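Local coordinates for spherulin-4 (Aspergillus clavatus, PDB 5C5G), which hydrolyses glycosidic bonds, probably in the fungal polysaccharide galactosaminogalactan, whose biosynthesis requires the Sph3 protein of Aspergillus fumigatus, at residues Gly5-Val10 and Gln220-Ala225; Pro13-Pro18 and Thr39-Pro44; Gln120-Asp125 and Asp158-Ser163. All blocks are in the same frame, centred on the assembly; numbering follows the deposited sequence.

Interaction 1. Residues Gly5-Val10 and Gln220-Ala225; sequences GPKSKV and QVRQVA
S8 and R222 bring the two backbones closest, with CA atoms 5.9 Å apart, where the extended 5-10 segment passes the C-terminal part of helix 212-224. R222 carries most of the contact. Its CG stands anti to the carbonyl carbon (chi1 -81°), and a bend at chi3 brings NE round to P6 O; the guanidinium meets two successive carbonyls of the other segment. R222 NE donates to P6 O at 2.8 Å in a nearly straight bond (165°), with the oxygen close to the guanidinium plane although NE itself sits above the carbonyl plane. R222 NH2 reaches G5 O at 3.0 Å in a more bent bond and adds a weak one to P6 O, whereas NH1 turns to O of the C-terminal residue, S254. In the (beta/alpha)8 barrel, this ties the lead-in to the first strand, 9-13, to the helix that precedes the last strand, 227-230, at the seam where the barrel closes. The aliphatic part of R222 also packs here, CG lying 3.5 Å from S8 OG. S8 OG donates to A225 O at 2.7 Å, approaching in the carbonyl plane, and so engages the backbone that follows on from R222. K7 runs alongside R222 and points the same way, but its NZ stays 6.5 Å from R222 NH2; the NH2 group of R195 bonds to both K7 O and R222 O.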
ATOM      1  N   GLY A   5     -12.526   4.697  16.907  1.00 14.15           N
ATOM      2  CA  GLY A   5     -13.051   3.526  16.229  1.00 14.51           C
ATOM      3  C   GLY A   5     -11.947   2.539  15.889  1.00 13.27           C
ATOM      4  O   GLY A   5     -10.838   2.583  16.438  1.00 13.41           O
ATOM      5  N   PRO A   6     -12.244   1.603  14.985  1.00 13.13           N
ATOM      6  CA  PRO A   6     -11.272   0.546  14.694  1.00 12.36           C
ATOM      7  C   PRO A   6      -9.923   1.105  14.225  1.00 11.38           C
ATOM      8  O   PRO A   6      -9.882   2.067  13.468  1.00 11.70           O
ATOM      9  CB  PRO A   6     -11.934  -0.240  13.566  1.00 15.84           C
ATOM     10  CG  PRO A   6     -13.372   0.128  13.592  1.00 19.18           C
ATOM     11  CD  PRO A   6     -13.486   1.472  14.207  1.00 14.68           C
ATOM     12  N   LYS A   7      -8.847   0.499  14.699  1.00 11.66           N
ATOM     13  CA  LYS A   7      -7.520   0.843  14.246  1.00 12.48           C
ATOM     14  C   LYS A   7      -7.316   0.415  12.796  1.00 11.08           C
ATOM     15  O   LYS A   7      -7.849  -0.611  12.336  1.00 10.85           O
ATOM     16  CB  LYS A   7      -6.496   0.150  15.143  1.00 16.84           C
ATOM     17  CG  LYS A   7      -5.106   0.750  15.080  1.00 24.78           C
ATOM     18  CD  LYS A   7      -4.862   1.723  16.235  1.00 31.99           C
ATOM     19  CE  LYS A   7      -3.418   2.224  16.253  1.00 38.60           C
ATOM     20  NZ  LYS A   7      -2.476   1.347  17.021  1.00 38.77           N
ATOM     21  N   SER A   8      -6.524   1.209  12.099  1.00 10.14           N
ATOM     22  CA  SER A   8      -6.111   0.930  10.731  1.00 10.51           C
ATOM     23  C   SER A   8      -4.600   0.994  10.630  1.00 11.48           C
ATOM     24  O   SER A   8      -3.919   1.656  11.428  1.00 13.34           O
ATOM     25  CB  SER A   8      -6.720   1.938   9.770  1.00 10.02           C
ATOM     26  OG  SER A   8      -8.138   1.824   9.771  1.00 10.34           O
ATOM     27  N   LYS A   9      -4.084   0.306   9.621  1.00  9.69           N
ATOM     28  CA  LYS A   9      -2.693   0.415   9.226  1.00  9.59           C
ATOM     29  C   LYS A   9      -2.489   1.673   8.411  1.00  9.22           C
ATOM     30  O   LYS A   9      -3.359   2.065   7.637  1.00  9.87           O
ATOM     31  CB  LYS A   9      -2.308  -0.787   8.383  1.00 11.03           C
ATOM     32  CG  LYS A   9      -2.511  -2.116   9.091  1.00 13.75           C
ATOM     33  CD  LYS A   9      -2.283  -3.296   8.161  1.00 17.04           C
ATOM     34  CE  LYS A   9      -2.547  -4.634   8.851  1.00 22.64           C
ATOM     35  NZ  LYS A   9      -3.907  -4.712   9.454  1.00 34.22           N
ATOM     36  N   VAL A  10      -1.316   2.271   8.561  1.00  9.84           N
ATOM     37  CA  VAL A  10      -0.910   3.349   7.676  1.00  9.87           C
ATOM     38  C   VAL A  10      -0.359   2.733   6.389  1.00  9.75           C
ATOM     39  O   VAL A  10       0.622   1.982   6.423  1.00 10.86           O
ATOM     40  CB  VAL A  10       0.142   4.258   8.342  1.00 11.16           C
ATOM     41  CG1 VAL A  10       0.666   5.280   7.359  1.00 12.46           C
ATOM     42  CG2 VAL A  10      -0.453   4.950   9.569  1.00 13.38           C
ATOM     43  N   GLN A 220     -13.708   8.722  10.077  1.00  9.82           N
ATOM     44  CA  GLN A 220     -14.684   8.235   9.108  1.00 10.18           C
ATOM     45  C   GLN A 220     -14.086   7.113   8.262  1.00  9.47           C
ATOM     46  O   GLN A 220     -14.741   6.111   7.987  1.00 10.45           O
ATOM     47  CB  GLN A 220     -15.170   9.356   8.186  1.00 11.46           C
ATOM     48  CG  GLN A 220     -16.037  10.374   8.862  1.00 14.69           C
ATOM     49  CD  GLN A 220     -16.106  11.658   8.073  1.00 24.09           C
ATOM     50  OE1 GLN A 220     -16.165  11.648   6.838  1.00 19.82           O
ATOM     51  NE2 GLN A 220     -16.086  12.777   8.779  1.00 21.92           N
ATOM     52  N   VAL A 221     -12.842   7.279   7.821  1.00  9.40           N
ATOM     53  CA  VAL A 221     -12.220   6.285   6.957  1.00  9.03           C
ATOM     54  C   VAL A 221     -11.833   5.032   7.749  1.00  8.42           C
ATOM     55  O   VAL A 221     -11.968   3.926   7.244  1.00  9.34           O
ATOM     56  CB  VAL A 221     -11.035   6.896   6.159  1.00  9.61           C
ATOM     57  CG1 VAL A 221     -10.440   5.889   5.211  1.00  9.82           C
ATOM     58  CG2 VAL A 221     -11.507   8.128   5.360  1.00 10.64           C
ATOM     59  N   ARG A 222     -11.376   5.203   8.985  1.00  9.00           N
ATOM     60  CA  ARG A 222     -11.040   4.053   9.817  1.00  9.28           C
ATOM     61  C   ARG A 222     -12.208   3.096   9.960  1.00  9.22           C
ATOM     62  O   ARG A 222     -12.015   1.895  10.115  1.00  9.93           O
ATOM     63  CB  ARG A 222     -10.521   4.510  11.196  1.00  9.99           C
ATOM     64  CG  ARG A 222      -9.053   4.921  11.161  1.00 10.19           C
ATOM     65  CD  ARG A 222      -8.559   5.541  12.433  1.00 10.34           C
ATOM     66  NE  ARG A 222      -8.677   4.635  13.559  1.00 10.57           N
ATOM     67  CZ  ARG A 222      -8.098   4.844  14.730  1.00 11.59           C
ATOM     68  NH1 ARG A 222      -7.321   5.906  14.929  1.00 12.64           N
ATOM     69  NH2 ARG A 222      -8.314   3.995  15.716  1.00 11.91           N
ATOM     70  N   GLN A 223     -13.429   3.607   9.945  1.00  9.83           N
ATOM     71  CA  GLN A 223     -14.562   2.728  10.108  1.00 10.75           C
ATOM     72  C   GLN A 223     -14.682   1.715   8.978  1.00 10.32           C
ATOM     73  O   GLN A 223     -15.174   0.603   9.201  1.00 12.48           O
ATOM     74  CB  GLN A 223     -15.841   3.537  10.183  1.00 13.94           C
ATOM     75  CG  GLN A 223     -17.055   2.720  10.585  1.00 24.83           C
ATOM     76  CD  GLN A 223     -18.297   3.574  10.783  1.00 44.60           C
ATOM     77  OE1 GLN A 223     -18.471   4.604  10.129  1.00 50.50           O
ATOM     78  NE2 GLN A 223     -19.163   3.153  11.702  1.00 44.05           N
ATOM     79  N   VAL A 224     -14.253   2.105   7.787  1.00  9.89           N
ATOM     80  CA  VAL A 224     -14.539   1.337   6.578  1.00 11.20           C
ATOM     81  C   VAL A 224     -13.322   0.720   5.906  1.00  9.96           C
ATOM     82  O   VAL A 224     -13.496  -0.137   5.038  1.00 10.17           O
ATOM     83  CB  VAL A 224     -15.335   2.174   5.535  1.00 12.03           C
ATOM     84  CG1 VAL A 224     -16.697   2.517   6.075  1.00 13.13           C
ATOM     85  CG2 VAL A 224     -14.592   3.419   5.137  1.00 11.46           C
ATOM     86  N   ALA A 225     -12.107   1.121   6.285  1.00  8.91           N
ATOM     87  CA  ALA A 225     -10.903   0.631   5.618  1.00  8.96           C
ATOM     88  C   ALA A 225      -9.800   0.372   6.630  1.00  8.66           C
ATOM     89  O   ALA A 225      -9.460   1.252   7.429  1.00  9.71           O
ATOM     90  CB  ALA A 225     -10.419   1.628   4.588  1.00  9.86           C
TER

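Interaction 2. Residues Pro13-Pro18 and Thr39-Pro44; sequences PLYVYP and TVVINP. With EDO (1,2-ethanediol), chain B; EDO (1,2-ethanediol), chain C.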
ATOM      1  N   PRO A  13       2.385   4.507  -0.052  1.00  9.16           N
ATOM      2  CA  PRO A  13       2.932   4.293  -1.393  1.00 10.61           C
ATOM      3  C   PRO A  13       4.200   5.112  -1.484  1.00  9.77           C
ATOM      4  O   PRO A  13       4.172   6.300  -1.795  1.00 11.13           O
ATOM      5  CB  PRO A  13       1.829   4.791  -2.316  1.00 12.17           C
ATOM      6  CG  PRO A  13       1.002   5.699  -1.482  1.00 18.87           C
ATOM      7  CD  PRO A  13       1.258   5.456  -0.044  1.00 10.25           C
ATOM      8  N   LEU A  14       5.322   4.490  -1.162  1.00  9.43           N
ATOM      9  CA  LEU A  14       6.566   5.211  -0.940  1.00 11.01           C
ATOM     10  C   LEU A  14       7.335   5.314  -2.240  1.00 10.84           C
ATOM     11  O   LEU A  14       8.360   4.657  -2.440  1.00 12.23           O
ATOM     12  CB  LEU A  14       7.395   4.524   0.150  1.00 10.69           C
ATOM     13  CG  LEU A  14       8.656   5.259   0.595  1.00 12.12           C
ATOM     14  CD1 LEU A  14       8.290   6.582   1.237  1.00 13.38           C
ATOM     15  CD2 LEU A  14       9.457   4.419   1.555  1.00 13.57           C
ATOM     16  N   TYR A  15       6.817   6.129  -3.145  1.00 10.61           N
ATOM     17  CA  TYR A  15       7.426   6.275  -4.469  1.00 10.53           C
ATOM     18  C   TYR A  15       8.310   7.523  -4.462  1.00 13.86           C
ATOM     19  O   TYR A  15       8.371   8.277  -5.430  1.00 19.06           O
ATOM     20  CB  TYR A  15       6.370   6.335  -5.585  1.00 11.32           C
ATOM     21  CG  TYR A  15       5.346   5.215  -5.555  1.00 11.30           C
ATOM     22  CD1 TYR A  15       5.566   4.041  -4.836  1.00 11.37           C
ATOM     23  CD2 TYR A  15       4.138   5.358  -6.206  1.00 12.21           C
ATOM     24  CE1 TYR A  15       4.628   3.043  -4.806  1.00 11.40           C
ATOM     25  CE2 TYR A  15       3.175   4.348  -6.175  1.00 13.34           C
ATOM     26  CZ  TYR A  15       3.434   3.198  -5.450  1.00 12.24           C
ATOM     27  OH  TYR A  15       2.482   2.204  -5.395  1.00 14.48           O
ATOM     28  N   VAL A  16       8.920   7.761  -3.318  1.00 15.05           N
ATOM     29  CA  VAL A  16       9.932   8.774  -3.104  1.00 15.00           C
ATOM     30  C   VAL A  16      11.274   8.144  -3.403  1.00 12.26           C
ATOM     31  O   VAL A  16      11.584   7.098  -2.868  1.00 13.70           O
ATOM     32  CB  VAL A  16       9.929   9.162  -1.604  1.00 18.98           C
ATOM     33  CG1 VAL A  16      10.968  10.204  -1.302  1.00 21.10           C
ATOM     34  CG2 VAL A  16       8.541   9.646  -1.162  1.00 24.20           C
ATOM     35  N   TYR A  17      12.080   8.771  -4.251  1.00 14.96           N
ATOM     36  CA  TYR A  17      13.389   8.208  -4.527  1.00 16.11           C
ATOM     37  C   TYR A  17      14.271   8.286  -3.262  1.00 13.65           C
ATOM     38  O   TYR A  17      14.338   9.332  -2.629  1.00 15.40           O
ATOM     39  CB  TYR A  17      14.064   8.927  -5.692  1.00 16.29           C
ATOM     40  CG  TYR A  17      15.384   8.293  -6.016  1.00 18.08           C
ATOM     41  CD1 TYR A  17      15.437   7.123  -6.749  1.00 18.24           C
ATOM     42  CD2 TYR A  17      16.574   8.827  -5.538  1.00 18.40           C
ATOM     43  CE1 TYR A  17      16.629   6.501  -7.010  1.00 19.68           C
ATOM     44  CE2 TYR A  17      17.782   8.213  -5.807  1.00 19.63           C
ATOM     45  CZ  TYR A  17      17.797   7.051  -6.544  1.00 18.16           C
ATOM     46  OH  TYR A  17      18.984   6.420  -6.810  1.00 20.34           O
ATOM     47  N   PRO A  18      14.942   7.177  -2.892  1.00 13.97           N
ATOM     48  CA  PRO A  18      15.669   7.104  -1.612  1.00 15.51           C
ATOM     49  C   PRO A  18      17.040   7.788  -1.598  1.00 14.98           C
ATOM     50  O   PRO A  18      18.040   7.195  -1.182  1.00 17.10           O
ATOM     51  CB  PRO A  18      15.802   5.595  -1.381  1.00 15.02           C
ATOM     52  CG  PRO A  18      15.801   5.018  -2.749  1.00 15.89           C
ATOM     53  CD  PRO A  18      14.855   5.856  -3.538  1.00 14.95           C
ATOM     54  N   THR A  39       2.196  -0.361   6.227  1.00  8.91           N
ATOM     55  CA  THR A  39       2.337  -1.155   5.014  1.00  9.27           C
ATOM     56  C   THR A  39       3.005  -0.246   4.006  1.00 10.05           C
ATOM     57  O   THR A  39       2.408   0.765   3.632  1.00 10.61           O
ATOM     58  CB  THR A  39       0.983  -1.589   4.476  1.00  9.83           C
ATOM     59  OG1 THR A  39       0.336  -2.399   5.461  1.00 12.06           O
ATOM     60  CG2 THR A  39       1.147  -2.401   3.195  1.00 11.16           C
ATOM     61  N   VAL A  40       4.216  -0.574   3.570  1.00  8.98           N
ATOM     62  CA  VAL A  40       5.020   0.359   2.799  1.00  9.32           C
ATOM     63  C   VAL A  40       5.343  -0.265   1.453  1.00  8.90           C
ATOM     64  O   VAL A  40       6.019  -1.285   1.382  1.00 10.31           O
ATOM     65  CB  VAL A  40       6.296   0.697   3.567  1.00 10.04           C
ATOM     66  CG1 VAL A  40       7.181   1.638   2.758  1.00 11.62           C
ATOM     67  CG2 VAL A  40       5.969   1.298   4.931  1.00 11.39           C
ATOM     68  N   VAL A  41       4.859   0.350   0.381  1.00  8.88           N
ATOM     69  CA  VAL A  41       5.134  -0.159  -0.955  1.00  9.46           C
ATOM     70  C   VAL A  41       6.369   0.527  -1.496  1.00  8.69           C
ATOM     71  O   VAL A  41       6.422   1.761  -1.562  1.00 11.41           O
ATOM     72  CB  VAL A  41       3.978   0.118  -1.911  1.00  9.45           C
ATOM     73  CG1 VAL A  41       4.266  -0.477  -3.266  1.00 11.50           C
ATOM     74  CG2 VAL A  41       2.668  -0.429  -1.337  1.00 12.10           C
ATOM     75  N   ILE A  42       7.346  -0.251  -1.897  1.00  9.63           N
ATOM     76  CA  ILE A  42       8.515   0.325  -2.556  1.00 11.80           C
ATOM     77  C   ILE A  42       8.497  -0.083  -4.026  1.00 11.88           C
ATOM     78  O   ILE A  42       7.936  -1.119  -4.427  1.00 13.05           O
ATOM     79  CB  ILE A  42       9.814  -0.001  -1.835  1.00 16.66           C
ATOM     80  CG1 ILE A  42       9.949  -1.488  -1.695  1.00 15.26           C
ATOM     81  CG2 ILE A  42       9.857   0.661  -0.420  1.00 17.79           C
ATOM     82  CD1 ILE A  42      10.615  -2.182  -2.850  1.00 24.36           C
ATOM     83  N   ASN A  43       9.107   0.760  -4.833  1.00 11.44           N
ATOM     84  CA  ASN A  43       8.871   0.748  -6.262  1.00  9.83           C
ATOM     85  C   ASN A  43      10.062   1.361  -6.985  1.00 10.14           C
ATOM     86  O   ASN A  43      10.033   2.519  -7.366  1.00 11.82           O
ATOM     87  CB  ASN A  43       7.587   1.534  -6.527  1.00 11.05           C
ATOM     88  CG  ASN A  43       7.194   1.552  -7.962  1.00 11.63           C
ATOM     89  OD1 ASN A  43       7.740   0.814  -8.784  1.00 11.50           O
ATOM     90  ND2 ASN A  43       6.231   2.399  -8.291  1.00 13.74           N
ATOM     91  N   PRO A  44      11.112   0.570  -7.190  1.00 10.67           N
ATOM     92  CA  PRO A  44      12.297   1.137  -7.837  1.00 12.01           C
ATOM     93  C   PRO A  44      12.057   1.696  -9.242  1.00 12.39           C
ATOM     94  O   PRO A  44      12.628   2.729  -9.573  1.00 15.94           O
ATOM     95  CB  PRO A  44      13.269  -0.038  -7.846  1.00 12.51           C
ATOM     96  CG  PRO A  44      12.876  -0.838  -6.629  1.00 11.86           C
ATOM     97  CD  PRO A  44      11.378  -0.752  -6.602  1.00 10.05           C
TER
HETATM   98  C1  EDO B 401      -1.392   3.735  -4.206  1.00 20.20           C
HETATM   99  O1  EDO B 401      -2.617   3.010  -4.411  1.00 20.83           O
HETATM  100  C2  EDO B 401      -0.649   4.072  -5.498  1.00 16.62           C
HETATM  101  O2  EDO B 401      -0.059   2.911  -6.104  1.00 15.37           O
HETATM  102  C1  EDO C 402       4.319   8.305   0.551  1.00 22.29           C
HETATM  103  O1  EDO C 402       4.953   8.972  -0.539  1.00 22.98           O
HETATM  104  C2  EDO C 402       4.603   9.120   1.801  1.00 25.17           C
HETATM  105  O2  EDO C 402       3.886  10.353   1.746  1.00 18.00           O
HETATM  106  O   HOH W   1      10.203   3.120  -3.726  1.00 13.98           O
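The ring of Y15 lies between N43 and its own chain, at the C-terminal ends of the first two strands of the (beta/alpha)8 barrel. P13 and V41 form a parallel bridge, in which L14 N donates to V41 O at 3.0 Å; the chain then leaves the sheet through an inverse gamma turn centred on L14. N43 holds its CG anti to the backbone N (chi1 -178°). Its CB meets the ring margin, 3.6 Å from Y15 CD1, while ND2 stands 3.8 Å above the ring plane, over its centre. The amide is nearly perpendicular to the ring, the planes 83° apart, and N43 OD1 accepts from G47 N. The carbonyl carbon of P13 covers the opposite face of Y15, off toward the rim. V41 CG1 lies in the ring plane at the edge, 3.9 Å from Y15 CE1. On a different side of the strand, L14 and V40 run side by side: L14 CD2 touches V40 CG1 at 3.8 Å, and L65 of helix 56-66 also packs on L14. A water joins the backbones beyond the bridge, donating to L14 O and accepting from N43 N. Y15 binds N-acetyl-D-galactosamine, as does Y76, which touches both V41 and N43, so this packing probably forms part of the wall of the sugar site. In this crystal the tyrosine hydroxyl shares a hydrogen bond with a 1,2-ethanediol, probably from the crystallisation liquor, Y15 OH lying 2.7 Å from its O2.

Interaction 3. Residues Gln120-Asp125 and Asp158-Ser163; sequences QQYDAD and DSRYLS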
ATOM      1  N   GLN A 120     -11.226  -4.179 -12.456  1.00 14.74           N
ATOM      2  CA  GLN A 120     -12.479  -4.088 -11.718  1.00 14.30           C
ATOM      3  C   GLN A 120     -13.481  -5.110 -12.171  1.00 13.15           C
ATOM      4  O   GLN A 120     -14.259  -5.611 -11.368  1.00 13.11           O
ATOM      5  CB  GLN A 120     -13.132  -2.731 -11.935  1.00 16.96           C
ATOM      6  CG  GLN A 120     -12.548  -1.589 -11.158  1.00 19.16           C
ATOM      7  CD  GLN A 120     -13.243  -0.301 -11.529  1.00 27.28           C
ATOM      8  OE1 GLN A 120     -12.865   0.351 -12.501  1.00 30.57           O
ATOM      9  NE2 GLN A 120     -14.301   0.045 -10.798  1.00 27.07           N
ATOM     10  N   GLN A 121     -13.536  -5.372 -13.468  1.00 14.58           N
ATOM     11  CA  GLN A 121     -14.602  -6.184 -14.016  1.00 14.24           C
ATOM     12  C   GLN A 121     -14.374  -7.660 -13.722  1.00 13.60           C
ATOM     13  O   GLN A 121     -13.274  -8.168 -13.872  1.00 13.62           O
ATOM     14  CB  GLN A 121     -14.719  -5.962 -15.532  1.00 18.39           C
ATOM     15  CG  GLN A 121     -14.764  -4.488 -15.943  1.00 33.39           C
ATOM     16  CD  GLN A 121     -15.032  -4.280 -17.428  1.00 45.73           C
ATOM     17  OE1 GLN A 121     -15.311  -5.229 -18.164  1.00 48.53           O
ATOM     18  NE2 GLN A 121     -14.946  -3.028 -17.875  1.00 45.66           N
ATOM     19  N   TYR A 122     -15.437  -8.355 -13.349  1.00 13.99           N
ATOM     20  CA  TYR A 122     -15.344  -9.782 -13.139  1.00 14.31           C
ATOM     21  C   TYR A 122     -15.216 -10.536 -14.454  1.00 15.85           C
ATOM     22  O   TYR A 122     -15.966 -10.294 -15.406  1.00 16.06           O
ATOM     23  CB  TYR A 122     -16.548 -10.329 -12.383  1.00 15.43           C
ATOM     24  CG  TYR A 122     -16.429 -11.806 -12.232  1.00 17.47           C
ATOM     25  CD1 TYR A 122     -15.644 -12.349 -11.230  1.00 19.00           C
ATOM     26  CD2 TYR A 122     -17.037 -12.664 -13.133  1.00 20.53           C
ATOM     27  CE1 TYR A 122     -15.503 -13.716 -11.112  1.00 21.76           C
ATOM     28  CE2 TYR A 122     -16.894 -14.024 -13.027  1.00 25.55           C
ATOM     29  CZ  TYR A 122     -16.130 -14.543 -12.012  1.00 25.87           C
ATOM     30  OH  TYR A 122     -15.990 -15.905 -11.893  1.00 37.29           O
ATOM     31  N   ASP A 123     -14.275 -11.470 -14.478  1.00 14.32           N
ATOM     32  CA  ASP A 123     -14.150 -12.450 -15.544  1.00 16.41           C
ATOM     33  C   ASP A 123     -13.439 -13.650 -14.945  1.00 16.27           C
ATOM     34  O   ASP A 123     -12.488 -13.501 -14.190  1.00 15.00           O
ATOM     35  CB  ASP A 123     -13.369 -11.869 -16.719  1.00 17.90           C
ATOM     36  CG  ASP A 123     -13.198 -12.862 -17.844  1.00 24.37           C
ATOM     37  OD1 ASP A 123     -14.067 -12.908 -18.731  1.00 25.60           O
ATOM     38  OD2 ASP A 123     -12.184 -13.598 -17.828  1.00 29.41           O
ATOM     39  N   ALA A 124     -13.904 -14.849 -15.274  1.00 16.04           N
ATOM     40  CA  ALA A 124     -13.353 -16.069 -14.683  1.00 17.42           C
ATOM     41  C   ALA A 124     -11.871 -16.251 -14.983  1.00 16.16           C
ATOM     42  O   ALA A 124     -11.118 -16.743 -14.125  1.00 16.86           O
ATOM     43  CB  ALA A 124     -14.142 -17.290 -15.157  1.00 22.28           C
ATOM     44  N   ASP A 125     -11.437 -15.828 -16.170  1.00 16.46           N
ATOM     45  CA  ASP A 125     -10.028 -15.973 -16.543  1.00 16.56           C
ATOM     46  C   ASP A 125      -9.176 -15.009 -15.732  1.00 15.21           C
ATOM     47  O   ASP A 125      -8.037 -15.303 -15.366  1.00 15.23           O
ATOM     48  CB  ASP A 125      -9.796 -15.692 -18.031  1.00 20.81           C
ATOM     49  CG  ASP A 125     -10.342 -16.778 -18.932  1.00 28.94           C
ATOM     50  OD1 ASP A 125     -10.808 -17.809 -18.411  1.00 28.16           O
ATOM     51  OD2 ASP A 125     -10.287 -16.593 -20.168  1.00 32.93           O
ATOM     52  N   ASP A 158     -15.231  -6.046  -8.656  1.00 11.20           N
ATOM     53  CA  ASP A 158     -16.228  -7.044  -8.281  1.00 11.17           C
ATOM     54  C   ASP A 158     -15.765  -7.718  -6.980  1.00 10.86           C
ATOM     55  O   ASP A 158     -14.572  -8.007  -6.785  1.00 10.70           O
ATOM     56  CB  ASP A 158     -16.408  -8.059  -9.400  1.00 13.19           C
ATOM     57  CG  ASP A 158     -17.457  -9.105  -9.074  1.00 13.68           C
ATOM     58  OD1 ASP A 158     -17.133 -10.062  -8.356  1.00 14.10           O
ATOM     59  OD2 ASP A 158     -18.612  -8.986  -9.537  1.00 14.92           O
ATOM     60  N   SER A 159     -16.713  -7.972  -6.095  1.00 11.05           N
ATOM     61  CA  SER A 159     -16.383  -8.431  -4.762  1.00 11.17           C
ATOM     62  C   SER A 159     -15.703  -9.789  -4.770  1.00 10.71           C
ATOM     63  O   SER A 159     -15.001 -10.102  -3.816  1.00 11.31           O
ATOM     64  CB  SER A 159     -17.636  -8.483  -3.885  1.00 12.57           C
ATOM     65  OG  SER A 159     -18.585  -9.397  -4.394  1.00 13.32           O
ATOM     66  N   ARG A 160     -15.884 -10.582  -5.820  1.00 11.89           N
ATOM     67  CA  ARG A 160     -15.252 -11.894  -5.884  1.00 12.08           C
ATOM     68  C   ARG A 160     -13.740 -11.805  -5.924  1.00 12.79           C
ATOM     69  O   ARG A 160     -13.049 -12.792  -5.617  1.00 16.09           O
ATOM     70  CB  ARG A 160     -15.779 -12.686  -7.078  1.00 13.45           C
ATOM     71  CG  ARG A 160     -17.184 -13.204  -6.861  1.00 15.25           C
ATOM     72  CD  ARG A 160     -17.813 -13.679  -8.155  1.00 17.54           C
ATOM     73  NE  ARG A 160     -18.276 -12.546  -8.944  1.00 16.68           N
ATOM     74  CZ  ARG A 160     -19.042 -12.655 -10.026  1.00 18.59           C
ATOM     75  NH1 ARG A 160     -19.415 -11.561 -10.665  1.00 18.39           N
ATOM     76  NH2 ARG A 160     -19.454 -13.847 -10.454  1.00 21.63           N
ATOM     77  N   TYR A 161     -13.193 -10.653  -6.272  1.00 11.13           N
ATOM     78  CA  TYR A 161     -11.747 -10.503  -6.254  1.00 11.82           C
ATOM     79  C   TYR A 161     -11.181 -10.247  -4.857  1.00 11.61           C
ATOM     80  O   TYR A 161      -9.997 -10.476  -4.620  1.00 12.42           O
ATOM     81  CB  TYR A 161     -11.344  -9.363  -7.183  1.00 10.64           C
ATOM     82  CG  TYR A 161     -11.577  -9.614  -8.661  1.00 12.18           C
ATOM     83  CD1 TYR A 161     -11.395 -10.867  -9.221  1.00 17.88           C
ATOM     84  CD2 TYR A 161     -11.942  -8.585  -9.511  1.00 18.63           C
ATOM     85  CE1 TYR A 161     -11.590 -11.086 -10.575  1.00 17.10           C
ATOM     86  CE2 TYR A 161     -12.139  -8.805 -10.880  1.00 17.67           C
ATOM     87  CZ  TYR A 161     -11.974 -10.060 -11.395  1.00 13.22           C
ATOM     88  OH  TYR A 161     -12.145 -10.287 -12.729  1.00 13.73           O
ATOM     89  N   LEU A 162     -12.001  -9.771  -3.927  1.00 11.81           N
ATOM     90  CA  LEU A 162     -11.470  -9.322  -2.648  1.00 11.00           C
ATOM     91  C   LEU A 162     -10.787 -10.437  -1.874  1.00 12.14           C
ATOM     92  O   LEU A 162      -9.797 -10.194  -1.183  1.00 12.44           O
ATOM     93  CB  LEU A 162     -12.564  -8.706  -1.794  1.00 11.14           C
ATOM     94  CG  LEU A 162     -13.168  -7.432  -2.366  1.00 12.43           C
ATOM     95  CD1 LEU A 162     -14.348  -6.990  -1.513  1.00 14.27           C
ATOM     96  CD2 LEU A 162     -12.169  -6.289  -2.493  1.00 12.49           C
ATOM     97  N   SER A 163     -11.293 -11.654  -1.972  1.00 12.72           N
ATOM     98  CA  SER A 163     -10.732 -12.738  -1.167  1.00 13.92           C
ATOM     99  C   SER A 163      -9.417 -13.269  -1.748  1.00 13.34           C
ATOM    100  O   SER A 163      -8.750 -14.079  -1.097  1.00 16.66           O
ATOM    101  CB  SER A 163     -11.741 -13.863  -0.988  1.00 19.73           C
ATOM    102  OG  SER A 163     -12.027 -14.440  -2.234  1.00 23.25           O
TER
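R160 reaches over Y122 with its side chain crossing the tyrosine at about a right angle. Its CB starts beside the ring, near CD1 and CE1, and CD comes 3.8 Å from Y122 CE1. A bend at chi3 (-78°) swings NE over the CD1 side, where R160 NE donates to D158 OD1 at 2.8 Å. CZ then sits 3.5 Å from the ring centroid, the guanidinium lying flat on the ring with planes 6° apart, a stacked cation-pi pair. At the tip, R160 NH1 lies over Y122 CG and donates to D158 OD2 at 2.9 Å, while NH2 lies over the ring, nearest CE2 and CZ of Y122. The side-on salt bridge thus fixes the guanidinium's rotation; R160 N and R160 NE reach D158 OD1 from opposite faces of the carboxylate plane, the former bond closing an Asx turn. Next to this stack, Y161 OH donates to Q121 O at 2.7 Å and accepts from D123 N, while D158 N donates to Q120 O at 2.9 Å. D123 in turn caps helix 124-139 by accepting from D125 N. The pattern is a loop-to-loop contact of a (beta/alpha)8 barrel, joining the connections that follow strands 112-116 and 148-152.

All three contacts belong to one eight-stranded barrel, but at different depths. Interaction 2 is buried, interaction 1 partly so, and interaction 3 lies at the surface. Interactions 1 and 2 share a sheet: strands 9-13 and 38-42 are neighbours, and V10 O and T39 N, 2.8 Å apart, probably form a hydrogen bond between them. Interaction 3 is separate, its nearest atoms about 10 Å from interaction 1 and about 14 Å from interaction 2. The chemistry follows location. Arginine to backbone carbonyls dominates where a helix meets the barrel seam, apolar and aromatic packing beside the sugar site, and a salt-bridged arginine stack between the outlying loops.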